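Local coordinates for ferrichrome ABC transporter substrate-binding protein (Staphylococcus pseudintermedius, PDB 5FLY), which binds iron-carrying siderophores of the ferrichrome type and probably hands them to an ABC importer in the cell membrane, at residues A[139-144]-A[183-188]; A[135-140]-A[267-272]; A[67-70]-A[75-78]; A[83-88]-A[95-100]. All coordinates share one frame; numbering follows the deposited sequence.

Contact 1: residues A[139-144]-A[183-188]; sequences KQTAQD and YQAFGL
Asp144, whose CB presses on the ring of Phe186, has a carboxylate gripped by three groups. Gln140 NE2, one turn earlier in the same helix, donates to Asp144 OD1 at 2.8 Å from its syn side; the bond is bent, with an N-H...O angle of 144°. Lys273 forms a salt bridge with the same oxygen, and Arg269 forms one with Asp144 OD2, so helix 262-278 supplies both cations. These partners probably stabilise the buried negative charge and limit rotation of the group. Across the contact Asp144 meets Phe186 by its carbon: CB lies 3.4 Å from Phe186 CE1, and the carboxylate stands nearly upright to the ring plane (86°). Phe186 CG lies beside its own backbone N (chi1 -68°), which carries the ring over to the helix. A turn back, Thr141 packs through CB on Ala185 CB at 3.7 Å, and Thr141 CG2 touches the same methyl at 3.8 Å. The Thr141 hydroxyl pairs with Trp137 O and also accepts from a water 2.8 Å from Thr141 OG1; that water donates in turn to Ala185 O, bridging the Thr141 side chain to the Ala185 backbone. The C-terminal part of helix 179-185, with Phe186 just after it, thus docks on helix 127-152, the long helix that joins the two lobes and is the hallmark of class III solute-binding proteins.

Contact 2: residues A[135-140]-A[267-272]; sequences ADWEKQ and VIRKDL
Trp137 and Arg269 make the apolar part of this contact between helices 127-152 and 262-278. The six-membered ring of the indole does the touching: Trp137 CZ3 is 3.8 Å from Arg269 CD, and Trp137 CH2 is 3.9 Å from Arg269 CB. Trp137 has CG turned away from its backbone N (chi1 170°), so the indole leaves its helix and slides past the arginine stem in the opposite direction. Ring and guanidinium are far from parallel, at 76°, and CZ3 sits near the guanidinium edge; it is the aliphatic stem that the indole packs on. The far side of the indole is held by a hydrogen bond from its NE1 to Tyr113 OH, and its ring also meets that of Trp133.

Carbon also lies over one face of the Arg269 guanidinium. A bend at chi3 (59°) folds the group back beside Gln140, whose CG lies over that face, off-centre, 3.9 Å from Arg269 CZ.

No direct polar bond spans these six-residue segments. Gln140 NE2 and Arg269 NH1 approach to 3.6 Å, but both are donors, and each turns to Asp144, the amide to one oxygen and the guanidinium to the other. One carboxylate therefore reconciles two neighbouring N-H groups that cannot pair with each other, and the charge of Arg269 is probably offset by that acid, while Trp137 and Gln140 contribute close carbon packing.

Contact 3: residues A[67-70]-A[75-78]; sequences DKVG and EKVA
Lys76 reaches from helix 74-79 along the end strand 68-69, meeting Val69, Lys68 and Asp67 in turn. Its CB lies 4.1 Å from Val69 CG1. The next carbon, CG, is equidistant from the two methyls, 4.0 Å from Val69 CG1 and as far from Val69 CG2. A bend at chi2 (61°) then turns the chain along the strand, and beyond it the side chain is extended. Lys76 CE passes the backbone at Lys68 O, 4.1 Å away, before the ammonium meets Asp67. There Lys76 NZ donates to Asp67 OD2 at 2.8 Å in a salt bridge. The nitrogen comes to the anti side of that oxygen, 34° out of the carboxylate plane, and the two side chains meet roughly at right angles. Deeper in, Val69 CG1 also packs on Val77 CG2 at 3.9 Å; Met31 touches both valines and continues this apolar layer. Lys68, between Asp67 and Val69, points the other way, and its NZ bonds to Phe63 O. The helix thus rests on the strand through a buried valine pair, with a lysine stem and an ion pair toward the outside. Strand 68-69 borders strand 46-50 at one end of the five-stranded parallel sheet, and helix 74-79 lies in the crossover from strand 68-69 to strand 84-88, in the Rossmann-like 3-2-1-4-5 strand order of this lobe.

Contact 4: residues A[83-88]-A[95-100]; sequences DLIITY and DKLKKI
Strand 84-88 and helix 94-100 are the first two elements of a beta-alpha-beta unit that strand 103-106 completes at the end of the parallel sheet. The short axes of strand 84-88 and helix 95-100 run nearly antiparallel, at 159°, with a closest approach of 8.7 Å, and the interface between them is apolar. Ile85 provides the central contact through one methyl. Its chi2 is extended (164°), so CD1 reaches the helix, 4.0 Å from Ile100 CB and 4.2 Å from Leu97 CB. The same methyl lies 3.6 Å from Leu97 O, a carbonyl already engaged by Ile100 N at 2.8 Å within the helix. Ile85 and Ile100 cross at about a right angle, and Val77 of helix 74-79 packs on Ile85 as well. Thr103, on the neighbouring strand, touches both Ile85 and Leu97. Two residues along strand 84-88, Thr87 divides its branches between two tasks. The hydroxyl bonds to Asp91 OD2 in the connecting loop, whereas the methyl, placed between the backbone N and the carbonyl carbon, faces the helix, with Thr87 CG2 4.1 Å from Leu97 CD1.

Contacts 1 and 2 share helix 127-152 and lie about 7 Å apart between centres. They meet at the salt bridge of Asp144 OD2 with Arg269 NH1 (3.1 Å), and Ala185 CB packs on Trp137 CZ2 at 3.9 Å. Contacts 3 and 4, about 12 Å apart between centres, form a second cluster around the parallel sheet, where Val77 CG1 reaches Ile85 CD1 at 3.7 Å. The clusters sit on opposite sides of the chain's centre; contacts 2 and 4 are about 33 Å apart between centres. The bound polyether lies about 13 Å from the Trp137 side chain and about 11 Å from that of Thr87; none of its pocket residues belongs to the four contacts.

Contact 1: residues A[139-144]-A[183-188]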
loop_
_atom_site.group_PDB
_atom_site.type_symbol
_atom_site.label_atom_id
_atom_site.label_comp_id
_atom_site.label_asym_id
_atom_site.label_seq_id
_atom_site.Cartn_x
_atom_site.Cartn_y
_atom_site.Cartn_z
ATOM N N LYS A 139 6.690 -16.206 7.832
ATOM C CA LYS A 139 6.694 -17.660 7.692
ATOM C C LYS A 139 5.786 -18.106 6.534
ATOM O O LYS A 139 6.156 -18.970 5.739
ATOM C CB LYS A 139 6.264 -18.300 9.011
ATOM C CG LYS A 139 6.306 -19.815 9.026
ATOM C CD LYS A 139 5.891 -20.383 10.388
ATOM C CE LYS A 139 6.932 -20.114 11.467
ATOM N NZ LYS A 139 8.270 -20.715 11.143
ATOM N N GLN A 140 4.611 -17.493 6.420
ATOM C CA GLN A 140 3.678 -17.837 5.350
ATOM C C GLN A 140 4.253 -17.464 3.985
ATOM O O GLN A 140 4.237 -18.281 3.045
ATOM C CB GLN A 140 2.338 -17.129 5.573
ATOM C CG GLN A 140 1.350 -17.292 4.427
ATOM C CD GLN A 140 0.880 -18.714 4.286
ATOM O OE1 GLN A 140 0.342 -19.289 5.234
ATOM N NE2 GLN A 140 1.099 -19.306 3.117
ATOM N N THR A 141 4.752 -16.235 3.859
ATOM C CA THR A 141 5.189 -15.747 2.555
ATOM C C THR A 141 6.517 -16.370 2.130
ATOM O O THR A 141 6.804 -16.485 0.934
ATOM C CB THR A 141 5.297 -14.194 2.519
ATOM O OG1 THR A 141 6.141 -13.700 3.569
ATOM C CG2 THR A 141 3.915 -13.556 2.640
ATOM N N ALA A 142 7.311 -16.812 3.097
ATOM C CA ALA A 142 8.519 -17.575 2.786
ATOM C C ALA A 142 8.143 -18.856 2.057
ATOM O O ALA A 142 8.767 -19.213 1.060
ATOM C CB ALA A 142 9.305 -17.887 4.047
ATOM N N GLN A 143 7.101 -19.537 2.532
ATOM C CA GLN A 143 6.645 -20.756 1.864
ATOM C C GLN A 143 6.035 -20.427 0.508
ATOM O O GLN A 143 6.318 -21.099 -0.485
ATOM C CB GLN A 143 5.651 -21.522 2.733
ATOM C CG GLN A 143 5.243 -22.874 2.168
ATOM C CD GLN A 143 6.421 -23.814 1.940
ATOM O OE1 GLN A 143 7.219 -24.070 2.842
ATOM N NE2 GLN A 143 6.532 -24.328 0.721
ATOM N N ASP A 144 5.211 -19.384 0.458
ATOM C CA ASP A 144 4.652 -18.942 -0.812
ATOM C C ASP A 144 5.732 -18.695 -1.866
ATOM O O ASP A 144 5.567 -19.072 -3.030
ATOM C CB ASP A 144 3.847 -17.657 -0.636
ATOM C CG ASP A 144 2.671 -17.808 0.309
ATOM O OD1 ASP A 144 2.198 -18.943 0.547
ATOM O OD2 ASP A 144 2.206 -16.760 0.816
ATOM N N TYR A 183 7.679 -8.132 -4.522
ATOM C CA TYR A 183 9.121 -7.882 -4.500
ATOM C C TYR A 183 9.784 -8.155 -3.152
ATOM O O TYR A 183 10.967 -8.526 -3.108
ATOM C CB TYR A 183 9.412 -6.442 -4.907
ATOM C CG TYR A 183 8.929 -6.103 -6.292
ATOM C CD1 TYR A 183 9.446 -6.756 -7.405
ATOM C CD2 TYR A 183 7.949 -5.142 -6.488
ATOM C CE1 TYR A 183 9.010 -6.436 -8.699
ATOM C CE2 TYR A 183 7.497 -4.829 -7.766
ATOM C CZ TYR A 183 8.035 -5.479 -8.859
ATOM O OH TYR A 183 7.589 -5.153 -10.126
ATOM N N GLN A 184 9.060 -7.937 -2.057
ATOM C CA GLN A 184 9.642 -8.129 -0.732
ATOM C C GLN A 184 9.246 -9.478 -0.138
ATOM O O GLN A 184 10.120 -10.294 0.176
ATOM C CB GLN A 184 9.242 -6.992 0.212
ATOM C CG GLN A 184 9.669 -5.619 -0.299
ATOM C CD GLN A 184 9.346 -4.500 0.662
ATOM O OE1 GLN A 184 9.742 -4.531 1.836
ATOM N NE2 GLN A 184 8.583 -3.509 0.184
ATOM N N ALA A 185 7.949 -9.714 0.029
ATOM C CA ALA A 185 7.483 -10.950 0.674
ATOM C C ALA A 185 7.799 -12.197 -0.172
ATOM O O ALA A 185 8.266 -13.203 0.373
ATOM C CB ALA A 185 5.990 -10.876 0.962
ATOM N N PHE A 186 7.527 -12.144 -1.479
ATOM C CA PHE A 186 7.779 -13.293 -2.361
ATOM C C PHE A 186 9.190 -13.257 -2.964
ATOM O O PHE A 186 9.656 -14.262 -3.516
ATOM C CB PHE A 186 6.779 -13.368 -3.529
ATOM C CG PHE A 186 5.349 -13.684 -3.146
ATOM C CD1 PHE A 186 5.006 -14.149 -1.890
ATOM C CD2 PHE A 186 4.333 -13.506 -4.091
ATOM C CE1 PHE A 186 3.662 -14.427 -1.582
ATOM C CE2 PHE A 186 3.001 -13.793 -3.786
ATOM C CZ PHE A 186 2.671 -14.245 -2.532
ATOM N N GLY A 187 9.853 -12.102 -2.912
ATOM C CA GLY A 187 11.241 -12.000 -3.349
ATOM C C GLY A 187 11.463 -12.151 -4.841
ATOM O O GLY A 187 12.533 -12.585 -5.287
ATOM N N LEU A 188 10.455 -11.795 -5.625
ATOM C CA LEU A 188 10.577 -11.812 -7.078
ATOM C C LEU A 188 11.390 -10.606 -7.556
ATOM O O LEU A 188 11.430 -9.571 -6.898
ATOM C CB LEU A 188 9.196 -11.819 -7.730
ATOM C CG LEU A 188 8.368 -13.055 -7.383
ATOM C CD1 LEU A 188 6.935 -12.865 -7.792
ATOM C CD2 LEU A 188 8.951 -14.290 -8.082
HETATM O O HOH W 1 8.892 -13.524 3.436
#

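Contact 2: residues A[135-140]-A[267-272]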
loop_
_atom_site.group_PDB
_atom_site.type_symbol
_atom_site.label_atom_id
_atom_site.label_comp_id
_atom_site.label_asym_id
_atom_site.label_seq_id
_atom_site.Cartn_x
_atom_site.Cartn_y
_atom_site.Cartn_z
ATOM N N ALA A 135 5.798 -12.202 12.363
ATOM C CA ALA A 135 6.397 -13.531 12.317
ATOM C C ALA A 135 5.537 -14.486 11.503
ATOM O O ALA A 135 6.063 -15.266 10.716
ATOM C CB ALA A 135 6.597 -14.068 13.708
ATOM N N ASP A 136 4.222 -14.407 11.678
ATOM C CA ASP A 136 3.303 -15.256 10.925
ATOM C C ASP A 136 3.360 -14.928 9.438
ATOM O O ASP A 136 3.382 -15.822 8.582
ATOM C CB ASP A 136 1.865 -15.098 11.419
ATOM C CG ASP A 136 1.654 -15.612 12.836
ATOM O OD1 ASP A 136 2.469 -16.422 13.317
ATOM O OD2 ASP A 136 0.655 -15.203 13.467
ATOM N N TRP A 137 3.377 -13.635 9.134
ATOM C CA TRP A 137 3.444 -13.171 7.748
ATOM C C TRP A 137 4.729 -13.640 7.054
ATOM O O TRP A 137 4.716 -14.091 5.904
ATOM C CB TRP A 137 3.339 -11.637 7.722
ATOM C CG TRP A 137 3.629 -11.017 6.396
ATOM C CD1 TRP A 137 4.785 -10.403 5.997
ATOM C CD2 TRP A 137 2.728 -10.934 5.294
ATOM N NE1 TRP A 137 4.651 -9.952 4.707
ATOM C CE2 TRP A 137 3.403 -10.276 4.251
ATOM C CE3 TRP A 137 1.423 -11.371 5.084
ATOM C CZ2 TRP A 137 2.800 -10.029 3.016
ATOM C CZ3 TRP A 137 0.827 -11.129 3.856
ATOM C CH2 TRP A 137 1.515 -10.467 2.844
ATOM N N GLU A 138 5.851 -13.559 7.760
ATOM C CA GLU A 138 7.131 -13.918 7.163
ATOM C C GLU A 138 7.215 -15.415 6.903
ATOM O O GLU A 138 7.726 -15.846 5.868
ATOM C CB GLU A 138 8.274 -13.443 8.063
ATOM C CG GLU A 138 8.441 -11.939 7.996
ATOM C CD GLU A 138 9.502 -11.406 8.919
ATOM O OE1 GLU A 138 9.752 -12.023 9.982
ATOM O OE2 GLU A 138 10.082 -10.355 8.573
ATOM N N LYS A 139 6.690 -16.206 7.832
ATOM C CA LYS A 139 6.694 -17.660 7.692
ATOM C C LYS A 139 5.786 -18.106 6.534
ATOM O O LYS A 139 6.156 -18.970 5.739
ATOM C CB LYS A 139 6.264 -18.300 9.011
ATOM C CG LYS A 139 6.306 -19.815 9.026
ATOM C CD LYS A 139 5.891 -20.383 10.388
ATOM C CE LYS A 139 6.932 -20.114 11.467
ATOM N NZ LYS A 139 8.270 -20.715 11.143
ATOM N N GLN A 140 4.611 -17.493 6.420
ATOM C CA GLN A 140 3.678 -17.837 5.350
ATOM C C GLN A 140 4.253 -17.464 3.985
ATOM O O GLN A 140 4.237 -18.281 3.045
ATOM C CB GLN A 140 2.338 -17.129 5.573
ATOM C CG GLN A 140 1.350 -17.292 4.427
ATOM C CD GLN A 140 0.880 -18.714 4.286
ATOM O OE1 GLN A 140 0.342 -19.289 5.234
ATOM N NE2 GLN A 140 1.099 -19.306 3.117
ATOM N N VAL A 267 -5.353 -10.393 1.567
ATOM C CA VAL A 267 -6.135 -10.601 0.364
ATOM C C VAL A 267 -5.248 -10.693 -0.879
ATOM O O VAL A 267 -5.416 -11.602 -1.715
ATOM C CB VAL A 267 -7.168 -9.466 0.196
ATOM C CG1 VAL A 267 -7.896 -9.568 -1.138
ATOM C CG2 VAL A 267 -8.167 -9.527 1.340
ATOM N N ILE A 268 -4.309 -9.765 -1.014
ATOM C CA ILE A 268 -3.503 -9.720 -2.233
ATOM C C ILE A 268 -2.469 -10.856 -2.247
ATOM O O ILE A 268 -2.104 -11.340 -3.310
ATOM C CB ILE A 268 -2.788 -8.357 -2.426
ATOM C CG1 ILE A 268 -1.840 -8.036 -1.278
ATOM C CG2 ILE A 268 -3.807 -7.245 -2.604
ATOM C CD1 ILE A 268 -0.873 -6.890 -1.589
ATOM N N ARG A 269 -2.014 -11.288 -1.074
ATOM C CA ARG A 269 -1.092 -12.412 -0.991
ATOM C C ARG A 269 -1.791 -13.617 -1.587
ATOM O O ARG A 269 -1.242 -14.322 -2.429
ATOM C CB ARG A 269 -0.677 -12.710 0.450
ATOM C CG ARG A 269 0.301 -13.861 0.590
ATOM C CD ARG A 269 0.338 -14.442 2.012
ATOM N NE ARG A 269 -0.970 -14.939 2.439
ATOM C CZ ARG A 269 -1.492 -16.109 2.076
ATOM N NH1 ARG A 269 -0.822 -16.931 1.291
ATOM N NH2 ARG A 269 -2.702 -16.450 2.497
ATOM N N LYS A 270 -3.022 -13.829 -1.147
ATOM C CA LYS A 270 -3.784 -14.998 -1.569
ATOM C C LYS A 270 -4.064 -14.965 -3.060
ATOM O O LYS A 270 -3.880 -15.970 -3.771
ATOM C CB LYS A 270 -5.096 -15.080 -0.785
ATOM C CG LYS A 270 -5.780 -16.425 -0.831
ATOM C CD LYS A 270 -7.074 -16.416 -0.028
ATOM C CE LYS A 270 -6.838 -16.235 1.466
ATOM N NZ LYS A 270 -8.127 -16.248 2.225
ATOM N N ASP A 271 -4.502 -13.804 -3.535
ATOM C CA ASP A 271 -4.898 -13.653 -4.932
ATOM C C ASP A 271 -3.682 -13.784 -5.841
ATOM O O ASP A 271 -3.741 -14.459 -6.861
ATOM C CB ASP A 271 -5.581 -12.310 -5.160
ATOM C CG ASP A 271 -6.121 -12.162 -6.576
ATOM O OD1 ASP A 271 -6.903 -13.039 -7.006
ATOM O OD2 ASP A 271 -5.756 -11.188 -7.269
ATOM N N LEU A 272 -2.581 -13.139 -5.472
ATOM C CA LEU A 272 -1.382 -13.171 -6.297
ATOM C C LEU A 272 -0.812 -14.570 -6.363
ATOM O O LEU A 272 -0.403 -15.027 -7.420
ATOM C CB LEU A 272 -0.317 -12.209 -5.775
ATOM C CG LEU A 272 -0.593 -10.740 -6.044
ATOM C CD1 LEU A 272 0.431 -9.908 -5.295
ATOM C CD2 LEU A 272 -0.563 -10.460 -7.544
#

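Contact 3: residues A[67-70]-A[75-78]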
loop_
_atom_site.group_PDB
_atom_site.type_symbol
_atom_site.label_atom_id
_atom_site.label_comp_id
_atom_site.label_asym_id
_atom_site.label_seq_id
_atom_site.Cartn_x
_atom_site.Cartn_y
_atom_site.Cartn_z
ATOM N N ASP A 67 -17.263 7.017 11.367
ATOM C CA ASP A 67 -17.516 8.246 10.626
ATOM C C ASP A 67 -16.482 8.484 9.537
ATOM O O ASP A 67 -15.272 8.342 9.771
ATOM C CB ASP A 67 -17.525 9.450 11.559
ATOM C CG ASP A 67 -18.907 9.750 12.110
ATOM O OD1 ASP A 67 -19.739 8.813 12.183
ATOM O OD2 ASP A 67 -19.158 10.923 12.462
ATOM N N LYS A 68 -16.964 8.871 8.364
ATOM C CA LYS A 68 -16.102 9.130 7.221
ATOM C C LYS A 68 -15.828 10.615 7.112
ATOM O O LYS A 68 -16.718 11.439 7.372
ATOM C CB LYS A 68 -16.731 8.625 5.919
ATOM C CG LYS A 68 -17.086 7.144 5.920
ATOM C CD LYS A 68 -15.908 6.283 6.323
ATOM C CE LYS A 68 -16.203 4.813 6.148
ATOM N NZ LYS A 68 -17.491 4.370 6.737
ATOM N N VAL A 69 -14.604 10.951 6.722
ATOM C CA VAL A 69 -14.173 12.347 6.635
ATOM C C VAL A 69 -13.689 12.703 5.229
ATOM O O VAL A 69 -12.914 11.969 4.622
ATOM C CB VAL A 69 -13.044 12.636 7.649
ATOM C CG1 VAL A 69 -12.703 14.120 7.668
ATOM C CG2 VAL A 69 -13.445 12.174 9.038
ATOM N N GLY A 70 -14.141 13.845 4.720
ATOM C CA GLY A 70 -13.622 14.395 3.471
ATOM C C GLY A 70 -12.182 14.876 3.586
ATOM O O GLY A 70 -11.789 15.390 4.617
ATOM N N GLU A 75 -13.143 20.923 9.597
ATOM C CA GLU A 75 -14.187 21.150 10.586
ATOM C C GLU A 75 -14.816 19.823 11.016
ATOM O O GLU A 75 -15.194 19.680 12.182
ATOM C CB GLU A 75 -15.229 22.139 10.053
ATOM C CG GLU A 75 -14.639 23.528 9.956
ATOM C CD GLU A 75 -15.666 24.614 9.767
ATOM O OE1 GLU A 75 -16.672 24.621 10.497
ATOM O OE2 GLU A 75 -15.454 25.477 8.888
ATOM N N LYS A 76 -14.888 18.843 10.111
ATOM C CA LYS A 76 -15.334 17.508 10.501
ATOM C C LYS A 76 -14.351 16.896 11.486
ATOM O O LYS A 76 -14.772 16.344 12.507
ATOM C CB LYS A 76 -15.515 16.579 9.295
ATOM C CG LYS A 76 -15.972 15.149 9.649
ATOM C CD LYS A 76 -17.321 15.076 10.348
ATOM C CE LYS A 76 -17.651 13.610 10.688
ATOM N NZ LYS A 76 -19.015 13.458 11.287
ATOM N N VAL A 77 -13.050 17.011 11.204
ATOM C CA VAL A 77 -12.049 16.454 12.109
ATOM C C VAL A 77 -12.248 17.078 13.498
ATOM O O VAL A 77 -12.357 16.374 14.510
ATOM C CB VAL A 77 -10.594 16.686 11.590
ATOM C CG1 VAL A 77 -9.571 16.180 12.593
ATOM C CG2 VAL A 77 -10.388 16.001 10.251
ATOM N N ALA A 78 -12.370 18.400 13.546
ATOM C CA ALA A 78 -12.525 19.090 14.814
ATOM C C ALA A 78 -13.785 18.608 15.544
ATOM O O ALA A 78 -13.759 18.393 16.755
ATOM C CB ALA A 78 -12.563 20.598 14.589
#

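Contact 4: residues A[83-88]-A[95-100]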
loop_
_atom_site.group_PDB
_atom_site.type_symbol
_atom_site.label_atom_id
_atom_site.label_comp_id
_atom_site.label_asym_id
_atom_site.label_seq_id
_atom_site.Cartn_x
_atom_site.Cartn_y
_atom_site.Cartn_z
ATOM N N ASP A 83 -8.055 12.954 19.971
ATOM C CA ASP A 83 -6.855 13.188 20.776
ATOM C C ASP A 83 -5.592 12.873 19.969
ATOM O O ASP A 83 -4.479 13.085 20.449
ATOM C CB ASP A 83 -6.899 12.404 22.102
ATOM C CG ASP A 83 -6.933 10.890 21.940
ATOM O OD1 ASP A 83 -7.004 10.354 20.817
ATOM O OD2 ASP A 83 -6.898 10.223 23.008
ATOM N N LEU A 84 -5.773 12.433 18.724
ATOM C CA LEU A 84 -4.664 12.131 17.831
ATOM C C LEU A 84 -5.182 12.139 16.405
ATOM O O LEU A 84 -6.228 11.544 16.126
ATOM C CB LEU A 84 -4.035 10.763 18.171
ATOM C CG LEU A 84 -2.904 10.288 17.255
ATOM C CD1 LEU A 84 -1.696 11.197 17.348
ATOM C CD2 LEU A 84 -2.498 8.847 17.592
ATOM N N ILE A 85 -4.435 12.794 15.507
ATOM C CA ILE A 85 -4.756 12.844 14.084
ATOM C C ILE A 85 -3.597 12.260 13.287
ATOM O O ILE A 85 -2.455 12.568 13.582
ATOM C CB ILE A 85 -5.017 14.288 13.623
ATOM C CG1 ILE A 85 -6.204 14.885 14.395
ATOM C CG2 ILE A 85 -5.248 14.343 12.121
ATOM C CD1 ILE A 85 -6.294 16.396 14.302
ATOM N N ILE A 86 -3.906 11.385 12.325
ATOM C CA ILE A 86 -2.919 10.759 11.453
ATOM C C ILE A 86 -3.166 11.214 10.030
ATOM O O ILE A 86 -4.270 11.097 9.529
ATOM C CB ILE A 86 -2.992 9.201 11.481
ATOM C CG1 ILE A 86 -3.006 8.666 12.912
ATOM C CG2 ILE A 86 -1.850 8.583 10.646
ATOM C CD1 ILE A 86 -1.784 8.989 13.704
ATOM N N THR A 87 -2.138 11.750 9.378
ATOM C CA THR A 87 -2.271 12.166 7.986
ATOM C C THR A 87 -0.936 12.001 7.272
ATOM O O THR A 87 -0.028 11.338 7.788
ATOM C CB THR A 87 -2.778 13.636 7.870
ATOM O OG1 THR A 87 -3.183 13.894 6.515
ATOM C CG2 THR A 87 -1.726 14.644 8.354
ATOM N N TYR A 88 -0.832 12.566 6.072
ATOM C CA TYR A 88 0.420 12.558 5.303
ATOM C C TYR A 88 1.072 13.917 5.382
ATOM O O TYR A 88 0.397 14.929 5.559
ATOM C CB TYR A 88 0.208 12.243 3.819
ATOM C CG TYR A 88 -0.478 10.954 3.455
ATOM C CD1 TYR A 88 0.168 9.729 3.553
ATOM C CD2 TYR A 88 -1.758 10.982 2.929
ATOM C CE1 TYR A 88 -0.476 8.567 3.176
ATOM C CE2 TYR A 88 -2.407 9.837 2.563
ATOM C CZ TYR A 88 -1.764 8.637 2.678
ATOM O OH TYR A 88 -2.456 7.518 2.292
ATOM N N ASP A 95 -1.003 22.366 9.453
ATOM C CA ASP A 95 -0.875 23.365 10.511
ATOM C C ASP A 95 -2.222 23.540 11.228
ATOM O O ASP A 95 -2.248 23.722 12.436
ATOM C CB ASP A 95 -0.370 24.718 9.969
ATOM C CG ASP A 95 0.212 25.631 11.084
ATOM O OD1 ASP A 95 1.339 25.380 11.553
ATOM O OD2 ASP A 95 -0.440 26.611 11.502
ATOM N N LYS A 96 -3.324 23.452 10.481
ATOM C CA LYS A 96 -4.664 23.575 11.064
ATOM C C LYS A 96 -4.950 22.369 11.968
ATOM O O LYS A 96 -5.465 22.512 13.077
ATOM C CB LYS A 96 -5.734 23.686 9.970
ATOM C CG LYS A 96 -5.763 25.037 9.219
ATOM C CD LYS A 96 -6.743 25.014 8.040
ATOM C CE LYS A 96 -8.205 24.911 8.500
ATOM N NZ LYS A 96 -9.178 24.706 7.362
ATOM N N LEU A 97 -4.588 21.186 11.494
ATOM C CA LEU A 97 -4.815 19.953 12.251
ATOM C C LEU A 97 -4.069 19.949 13.592
ATOM O O LEU A 97 -4.623 19.557 14.625
ATOM C CB LEU A 97 -4.409 18.743 11.409
ATOM C CG LEU A 97 -5.219 18.511 10.129
ATOM C CD1 LEU A 97 -4.577 17.473 9.254
ATOM C CD2 LEU A 97 -6.628 18.075 10.463
ATOM N N LYS A 98 -2.824 20.416 13.587
ATOM C CA LYS A 98 -2.032 20.509 14.808
ATOM C C LYS A 98 -2.716 21.362 15.889
ATOM O O LYS A 98 -2.492 21.149 17.072
ATOM C CB LYS A 98 -0.640 21.075 14.486
ATOM C CG LYS A 98 0.283 20.075 13.823
ATOM C CD LYS A 98 1.412 20.765 13.079
ATOM C CE LYS A 98 2.567 21.095 13.986
ATOM N NZ LYS A 98 3.555 21.964 13.272
ATOM N N LYS A 99 -3.558 22.306 15.481
ATOM C CA LYS A 99 -4.288 23.130 16.448
ATOM C C LYS A 99 -5.413 22.333 17.114
ATOM O O LYS A 99 -5.840 22.662 18.219
ATOM C CB LYS A 99 -4.873 24.384 15.782
ATOM C CG LYS A 99 -3.848 25.343 15.182
ATOM C CD LYS A 99 -4.551 26.526 14.509
ATOM C CE LYS A 99 -3.591 27.434 13.748
ATOM N NZ LYS A 99 -2.603 28.107 14.633
ATOM N N ILE A 100 -5.886 21.293 16.432
ATOM C CA ILE A 100 -6.999 20.473 16.920
ATOM C C ILE A 100 -6.518 19.397 17.881
ATOM O O ILE A 100 -7.125 19.170 18.923
ATOM C CB ILE A 100 -7.760 19.822 15.743
ATOM C CG1 ILE A 100 -8.315 20.906 14.815
ATOM C CG2 ILE A 100 -8.904 18.943 16.249
ATOM C CD1 ILE A 100 -8.787 20.387 13.481
#